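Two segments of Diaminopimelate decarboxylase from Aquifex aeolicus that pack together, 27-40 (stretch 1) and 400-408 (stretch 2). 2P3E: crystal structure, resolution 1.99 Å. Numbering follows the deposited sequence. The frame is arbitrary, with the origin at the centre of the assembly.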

# COMPACT_ATOMS: atom_id res chain seq x y z
N GLU B 27 16.96 -4.10 -22.72
CA GLU B 27 18.08 -4.80 -22.11
C GLU B 27 17.99 -4.84 -20.58
O GLU B 27 18.24 -5.87 -19.97
CB GLU B 27 19.44 -4.23 -22.53
CG GLU B 27 20.63 -5.16 -22.15
CD GLU B 27 20.63 -6.53 -22.91
OE1 GLU B 27 20.41 -6.57 -24.14
OE2 GLU B 27 20.85 -7.57 -22.25
N LEU B 28 17.66 -3.71 -19.97
CA LEU B 28 17.49 -3.68 -18.51
C LEU B 28 16.41 -4.66 -18.04
O LEU B 28 16.61 -5.36 -17.06
CB LEU B 28 17.16 -2.25 -18.02
CG LEU B 28 18.33 -1.26 -18.09
CD1 LEU B 28 17.79 0.12 -17.83
CD2 LEU B 28 19.42 -1.63 -17.08
N ALA B 29 15.28 -4.69 -18.76
CA ALA B 29 14.19 -5.61 -18.47
C ALA B 29 14.59 -7.09 -18.60
O ALA B 29 14.28 -7.91 -17.74
CB ALA B 29 13.01 -5.30 -19.36
N GLN B 30 15.31 -7.42 -19.68
CA GLN B 30 15.82 -8.78 -19.90
C GLN B 30 16.90 -9.15 -18.89
O GLN B 30 16.98 -10.29 -18.46
CB GLN B 30 16.36 -8.93 -21.33
CG GLN B 30 15.32 -8.80 -22.43
CD GLN B 30 15.94 -8.76 -23.84
OE1 GLN B 30 17.11 -8.40 -24.02
NE2 GLN B 30 15.16 -9.13 -24.83
N THR B 31 17.72 -8.18 -18.52
CA THR B 31 18.82 -8.41 -17.56
C THR B 31 18.34 -8.52 -16.11
O THR B 31 18.72 -9.45 -15.39
CB THR B 31 19.88 -7.29 -17.66
OG1 THR B 31 20.45 -7.33 -18.98
CG2 THR B 31 20.99 -7.45 -16.64
N PHE B 32 17.52 -7.57 -15.67
CA PHE B 32 17.16 -7.46 -14.25
C PHE B 32 15.75 -7.98 -13.91
O PHE B 32 15.38 -8.07 -12.73
CB PHE B 32 17.33 -6.00 -13.78
CG PHE B 32 18.77 -5.55 -13.77
CD1 PHE B 32 19.66 -6.02 -12.80
CD2 PHE B 32 19.24 -4.66 -14.74
CE1 PHE B 32 21.00 -5.61 -12.80
CE2 PHE B 32 20.56 -4.26 -14.75
CZ PHE B 32 21.44 -4.73 -13.78
N GLY B 33 14.98 -8.31 -14.94
CA GLY B 33 13.61 -8.79 -14.76
C GLY B 33 12.59 -7.66 -14.64
O GLY B 33 12.96 -6.49 -14.53
N THR B 34 11.30 -8.02 -14.68
CA THR B 34 10.22 -7.05 -14.44
C THR B 34 9.31 -7.60 -13.34
O THR B 34 9.29 -8.80 -13.11
CB THR B 34 9.38 -6.78 -15.73
OG1 THR B 34 8.92 -8.02 -16.28
CG2 THR B 34 10.20 -6.02 -16.79
N PRO B 35 8.56 -6.71 -12.64
CA PRO B 35 8.59 -5.24 -12.71
C PRO B 35 9.96 -4.67 -12.34
O PRO B 35 10.67 -5.26 -11.52
CB PRO B 35 7.55 -4.81 -11.66
CG PRO B 35 6.68 -6.01 -11.46
CD PRO B 35 7.58 -7.20 -11.65
N LEU B 36 10.31 -3.54 -12.95
CA LEU B 36 11.60 -2.88 -12.73
C LEU B 36 11.42 -1.37 -12.63
O LEU B 36 10.87 -0.72 -13.54
CB LEU B 36 12.57 -3.20 -13.89
CG LEU B 36 14.02 -2.73 -13.76
CD1 LEU B 36 14.69 -3.45 -12.59
CD2 LEU B 36 14.83 -2.97 -15.06
N TYR B 37 11.88 -0.80 -11.52
CA TYR B 37 11.99 0.65 -11.39
C TYR B 37 13.35 1.11 -11.89
O TYR B 37 14.39 0.65 -11.41
CB TYR B 37 11.79 1.10 -9.95
CG TYR B 37 10.34 1.35 -9.57
CD1 TYR B 37 9.61 0.42 -8.81
CD2 TYR B 37 9.69 2.52 -9.97
CE1 TYR B 37 8.26 0.68 -8.44
CE2 TYR B 37 8.36 2.77 -9.64
CZ TYR B 37 7.65 1.85 -8.88
OH TYR B 37 6.34 2.15 -8.56
N VAL B 38 13.33 2.05 -12.83
CA VAL B 38 14.57 2.56 -13.43
C VAL B 38 14.65 4.06 -13.20
O VAL B 38 13.70 4.77 -13.50
CB VAL B 38 14.61 2.25 -14.96
CG1 VAL B 38 15.94 2.76 -15.59
CG2 VAL B 38 14.45 0.74 -15.23
N TYR B 39 15.78 4.53 -12.66
CA TYR B 39 15.97 5.93 -12.35
C TYR B 39 17.12 6.55 -13.16
O TYR B 39 18.13 5.89 -13.42
CB TYR B 39 16.26 6.12 -10.85
CG TYR B 39 15.18 5.59 -9.93
CD1 TYR B 39 14.10 6.40 -9.56
CD2 TYR B 39 15.21 4.28 -9.46
CE1 TYR B 39 13.09 5.91 -8.71
CE2 TYR B 39 14.22 3.79 -8.59
CZ TYR B 39 13.17 4.60 -8.24
OH TYR B 39 12.22 4.07 -7.39
N SER B 40 16.95 7.81 -13.53
CA SER B 40 17.99 8.61 -14.19
C SER B 40 18.76 9.42 -13.16
O SER B 40 18.22 10.34 -12.53
CB SER B 40 17.37 9.54 -15.25
OG SER B 40 18.28 10.59 -15.62
N SER B 400 25.86 3.66 -18.23
CA SER B 400 26.14 2.57 -17.30
C SER B 400 25.05 2.46 -16.23
O SER B 400 24.18 3.32 -16.14
CB SER B 400 27.53 2.71 -16.69
OG SER B 400 27.57 3.78 -15.77
N VAL B 401 25.10 1.38 -15.44
CA VAL B 401 24.02 1.10 -14.47
C VAL B 401 24.53 0.60 -13.14
O VAL B 401 25.54 -0.10 -13.06
CB VAL B 401 22.95 0.09 -15.00
CG1 VAL B 401 22.41 0.52 -16.32
CG2 VAL B 401 23.51 -1.34 -15.12
N LYS B 402 23.82 0.97 -12.07
CA LYS B 402 24.03 0.39 -10.78
C LYS B 402 22.72 -0.22 -10.28
O LYS B 402 21.65 0.38 -10.38
CB LYS B 402 24.51 1.46 -9.78
CG LYS B 402 25.90 2.01 -10.06
CD LYS B 402 26.33 3.03 -8.98
CE LYS B 402 25.39 4.25 -9.01
NZ LYS B 402 25.97 5.58 -8.53
N LEU B 403 22.81 -1.43 -9.74
CA LEU B 403 21.68 -2.01 -9.06
C LEU B 403 21.57 -1.34 -7.69
O LEU B 403 22.51 -1.40 -6.90
CB LEU B 403 21.84 -3.54 -8.94
CG LEU B 403 20.71 -4.36 -8.29
CD1 LEU B 403 19.43 -4.24 -9.15
CD2 LEU B 403 21.13 -5.82 -8.18
N ILE B 404 20.45 -0.64 -7.44
CA ILE B 404 20.31 0.11 -6.17
C ILE B 404 19.27 -0.51 -5.19
O ILE B 404 19.19 -0.11 -4.01
CB ILE B 404 20.09 1.64 -6.41
CG1 ILE B 404 18.83 1.89 -7.25
CG2 ILE B 404 21.32 2.27 -7.07
CD1 ILE B 404 18.29 3.31 -7.14
N ARG B 405 18.52 -1.50 -5.66
CA ARG B 405 17.74 -2.39 -4.79
C ARG B 405 17.55 -3.73 -5.48
O ARG B 405 17.01 -3.78 -6.58
CB ARG B 405 16.37 -1.78 -4.43
CG ARG B 405 15.67 -2.57 -3.30
CD ARG B 405 14.28 -2.03 -2.96
NE ARG B 405 13.62 -2.93 -2.00
CZ ARG B 405 13.56 -2.74 -0.68
NH1 ARG B 405 14.09 -1.66 -0.12
NH2 ARG B 405 12.92 -3.62 0.08
N LYS B 406 17.99 -4.81 -4.83
CA LYS B 406 17.78 -6.16 -5.37
C LYS B 406 16.28 -6.46 -5.34
O LYS B 406 15.56 -5.97 -4.46
CB LYS B 406 18.51 -7.21 -4.54
CG LYS B 406 20.06 -7.10 -4.56
CD LYS B 406 20.70 -8.14 -3.58
CE LYS B 406 20.36 -7.82 -2.10
NZ LYS B 406 21.23 -8.55 -1.10
N ARG B 407 15.84 -7.25 -6.31
CA ARG B 407 14.50 -7.81 -6.27
C ARG B 407 14.36 -8.67 -5.02
O ARG B 407 15.25 -9.47 -4.70
CB ARG B 407 14.23 -8.64 -7.52
CG ARG B 407 12.77 -9.10 -7.69
CD ARG B 407 12.59 -9.80 -9.04
NE ARG B 407 13.04 -8.92 -10.13
CZ ARG B 407 12.32 -7.92 -10.65
NH1 ARG B 407 11.10 -7.64 -10.18
NH2 ARG B 407 12.86 -7.16 -11.60
N GLU B 408 13.24 -8.51 -4.32
CA GLU B 408 12.92 -9.33 -3.16
C GLU B 408 12.54 -10.74 -3.60
O GLU B 408 12.21 -10.97 -4.76
CB GLU B 408 11.75 -8.69 -2.40
CG GLU B 408 12.11 -7.33 -1.80
CD GLU B 408 10.89 -6.54 -1.36
OE1 GLU B 408 9.77 -7.07 -1.42
OE2 GLU B 408 11.07 -5.39 -0.91
O HOH W 1 16.22 -9.25 -10.37
O HOH W 2 14.59 -11.08 -11.38

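The helix that opens stretch 1 meets strand 400-405 through apolar side chains. Leu28, buried and pointing toward the strand, brings CD2 to 3.8 Å from Val401 CG1, a close fit between two branched hydrocarbon side chains. One turn later, Phe32 leaves its backbone sideways to the strand, but with chi1 in the m well its long side chain carries the flat ring across: CE2 lies 4.2 Å from Val401 CG2, which sits at the ring edge, and CD1 lies 4.1 Å from Leu403 CD1.

Where the helix ends, the contact becomes polar. Gly33 adopts positive phi at backbone angles that would jam a CB against the carbonyl of Phe32; the missing side chain also leaves room for Arg407 NH2. The long side chain of Arg407 delivers its guanidinium to the carbonyls that the turn exposes. Arg407 NH2 donates a hydrogen bond to Phe32 O (2.9 Å), and Pro35 O accepts from both Arg407 NH1 (2.8 Å) and Arg407 NH2 (2.9 Å). A water joins Phe32 O (2.8 Å) to Arg407 NE (3.2 Å), tying a third guanidinium nitrogen to the turn. Pro35, preceded by a cis peptide bond, also packs its ring CD 3.8 Å from Arg407 NH1.

Farther along, in strand 36-40, the Tyr39 ring resumes apolar packing, with CD2 4.0 Å from CD1 of buried Ile404, while its hydroxyl is hydrogen-bonded elsewhere in the structure.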